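Local coordinates for transcriptional regulator, MarR family (Methanosarcina mazei, PDB 3S2W), which probably binds DNA as a dimeric transcription factor of the winged helix-turn-helix MarR family, at residues Leu56-Tyr60 with Leu117-Lys122. Sequence-based numbering, arbitrary orientation.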
loop_
_atom_site.group_PDB
_atom_site.type_symbol
_atom_site.label_atom_id
_atom_site.label_comp_id
_atom_site.label_asym_id
_atom_site.label_seq_id
_atom_site.Cartn_x
_atom_site.Cartn_y
_atom_site.Cartn_z
ATOM N N LEU A 56 5.525 -11.460 9.454
ATOM C CA LEU A 56 5.009 -12.075 10.663
ATOM C C LEU A 56 3.580 -12.612 10.437
ATOM O O LEU A 56 3.308 -13.770 10.739
ATOM C CB LEU A 56 5.073 -11.091 11.819
ATOM C CG LEU A 56 5.334 -11.688 13.195
ATOM C CD1 LEU A 56 6.580 -12.572 13.195
ATOM C CD2 LEU A 56 5.446 -10.581 14.244
HETATM N N MSE A 57 2.685 -11.795 9.877
HETATM C CA MSE A 57 1.289 -12.202 9.697
HETATM C C MSE A 57 1.165 -13.415 8.773
HETATM O O MSE A 57 0.297 -14.264 8.959
HETATM C CB MSE A 57 0.421 -11.039 9.168
HETATM C CG MSE A 57 0.200 -9.888 10.175
HETATM SE SE MSE A 57 -0.616 -10.459 11.888
HETATM C CE MSE A 57 -2.472 -10.702 11.322
ATOM N N ARG A 58 2.039 -13.495 7.780
ATOM C CA ARG A 58 2.058 -14.639 6.876
ATOM C C ARG A 58 2.508 -15.930 7.572
ATOM O O ARG A 58 1.900 -16.984 7.384
ATOM C CB ARG A 58 2.956 -14.338 5.676
ATOM C CG ARG A 58 2.853 -15.353 4.556
ATOM C CD ARG A 58 1.435 -15.487 4.072
ATOM N NE ARG A 58 1.196 -16.822 3.543
ATOM C CZ ARG A 58 0.916 -17.087 2.275
ATOM N NH1 ARG A 58 0.814 -16.107 1.386
ATOM N NH2 ARG A 58 0.726 -18.345 1.905
ATOM N N LEU A 59 3.563 -15.849 8.382
ATOM C CA LEU A 59 4.015 -17.015 9.124
ATOM C C LEU A 59 2.931 -17.573 10.043
ATOM O O LEU A 59 2.875 -18.783 10.249
ATOM C CB LEU A 59 5.280 -16.702 9.914
ATOM C CG LEU A 59 6.467 -16.503 8.994
ATOM C CD1 LEU A 59 7.626 -15.900 9.768
ATOM C CD2 LEU A 59 6.833 -17.841 8.379
ATOM N N TYR A 60 2.079 -16.702 10.593
ATOM C CA TYR A 60 0.936 -17.166 11.404
ATOM C C TYR A 60 -0.073 -17.962 10.578
ATOM O O TYR A 60 -0.809 -18.782 11.129
ATOM C CB TYR A 60 0.195 -16.013 12.091
ATOM C CG TYR A 60 1.015 -15.283 13.108
ATOM C CD1 TYR A 60 1.818 -15.977 13.996
ATOM C CD2 TYR A 60 1.005 -13.894 13.172
ATOM C CE1 TYR A 60 2.582 -15.319 14.927
ATOM C CE2 TYR A 60 1.777 -13.221 14.100
ATOM C CZ TYR A 60 2.559 -13.943 14.977
ATOM O OH TYR A 60 3.331 -13.305 15.908
ATOM N N LEU A 117 3.331 -13.934 20.307
ATOM C CA LEU A 117 3.033 -12.561 19.930
ATOM C C LEU A 117 1.705 -12.454 19.199
ATOM O O LEU A 117 1.089 -11.393 19.186
ATOM C CB LEU A 117 4.134 -11.992 19.054
ATOM C CG LEU A 117 4.324 -10.517 19.390
ATOM C CD1 LEU A 117 4.507 -10.406 20.891
ATOM C CD2 LEU A 117 5.503 -9.916 18.662
ATOM N N GLU A 118 1.266 -13.575 18.629
ATOM C CA GLU A 118 0.142 -13.631 17.687
ATOM C C GLU A 118 -1.180 -12.993 18.126
ATOM O O GLU A 118 -1.799 -12.292 17.343
ATOM C CB GLU A 118 -0.101 -15.074 17.224
ATOM C CG GLU A 118 -0.980 -15.173 16.013
ATOM C CD GLU A 118 -1.359 -16.615 15.671
ATOM O OE1 GLU A 118 -2.257 -16.791 14.830
ATOM O OE2 GLU A 118 -0.781 -17.573 16.236
ATOM N N PRO A 119 -1.634 -13.256 19.368
ATOM C CA PRO A 119 -2.865 -12.619 19.853
ATOM C C PRO A 119 -2.754 -11.098 19.805
ATOM O O PRO A 119 -3.738 -10.404 19.521
ATOM C CB PRO A 119 -2.944 -13.068 21.324
ATOM C CG PRO A 119 -2.153 -14.315 21.385
ATOM C CD PRO A 119 -1.052 -14.171 20.368
ATOM N N ASP A 120 -1.564 -10.586 20.093
ATOM C CA ASP A 120 -1.330 -9.144 20.085
ATOM C C ASP A 120 -1.365 -8.576 18.648
ATOM O O ASP A 120 -2.006 -7.562 18.389
ATOM C CB ASP A 120 -0.002 -8.810 20.767
ATOM C CG ASP A 120 0.145 -9.476 22.145
ATOM O OD1 ASP A 120 0.494 -10.694 22.200
ATOM O OD2 ASP A 120 -0.074 -8.769 23.166
HETATM N N MSE A 121 -0.684 -9.246 17.722
HETATM C CA MSE A 121 -0.677 -8.838 16.329
HETATM C C MSE A 121 -2.083 -8.889 15.725
HETATM O O MSE A 121 -2.545 -7.929 15.101
HETATM C CB MSE A 121 0.247 -9.753 15.540
HETATM C CG MSE A 121 1.682 -9.765 16.044
HETATM SE SE MSE A 121 2.527 -7.998 15.965
HETATM C CE MSE A 121 2.152 -7.381 17.772
ATOM N N LYS A 122 -2.781 -10.001 15.908
ATOM C CA LYS A 122 -4.097 -10.105 15.306
ATOM C C LYS A 122 -5.067 -9.067 15.870
ATOM O O LYS A 122 -5.964 -8.576 15.155
ATOM C CB LYS A 122 -4.633 -11.538 15.381
ATOM C CG LYS A 122 -4.057 -12.453 14.259
ATOM C CD LYS A 122 -4.633 -13.876 14.295
ATOM C CE LYS A 122 -4.141 -14.724 13.111
ATOM N NZ LYS A 122 -4.421 -16.195 13.278
#
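The ring of Y60 has the side chain of E118 stacked over one face, with E118 CG 3.5 Å from the ring centroid and over the centre of that face, a CH-pi contact. E118 CG is anti to its own backbone N (chi1 -165°) and the chain beyond is extended, so that CB, CG and the carboxylate follow the ring back from its hydroxyl end; carboxylate and ring planes are only 6° apart. A salt bridge from K122 NZ to E118 OE1, 2.7 Å long and with NZ approaching nearly in line with the CD-OE1 bond, helps to hold this carboxylate in place. On the opposite face of the ring sits L56 O, offset toward the rim. Helices 53-61 and 112-133 of the MarR fold are thus joined, their local axes 10.9 Å apart at 117°, where the winged helix-turn-helix part meets 112-133, the long helix that follows the wing strands. The Y60 hydroxyl touches L117 CB at 3.5 Å and hydrogen-bonds G114 O, about one turn before L117 on helix 112-133. Replacing Y60 by an alanine would probably leave G114 O without this donor and the aliphatic part of E118 without the ring it packs on. Selenomethionine M121 has its CG at the ring edge, 4.0 Å from Y60 CE2. Selenomethionine M57, bent at chi2 and chi3, brings SE to 3.8 Å from M121 CB and its CE against K122 CG, while L56 CD2 reaches M121 CG more loosely.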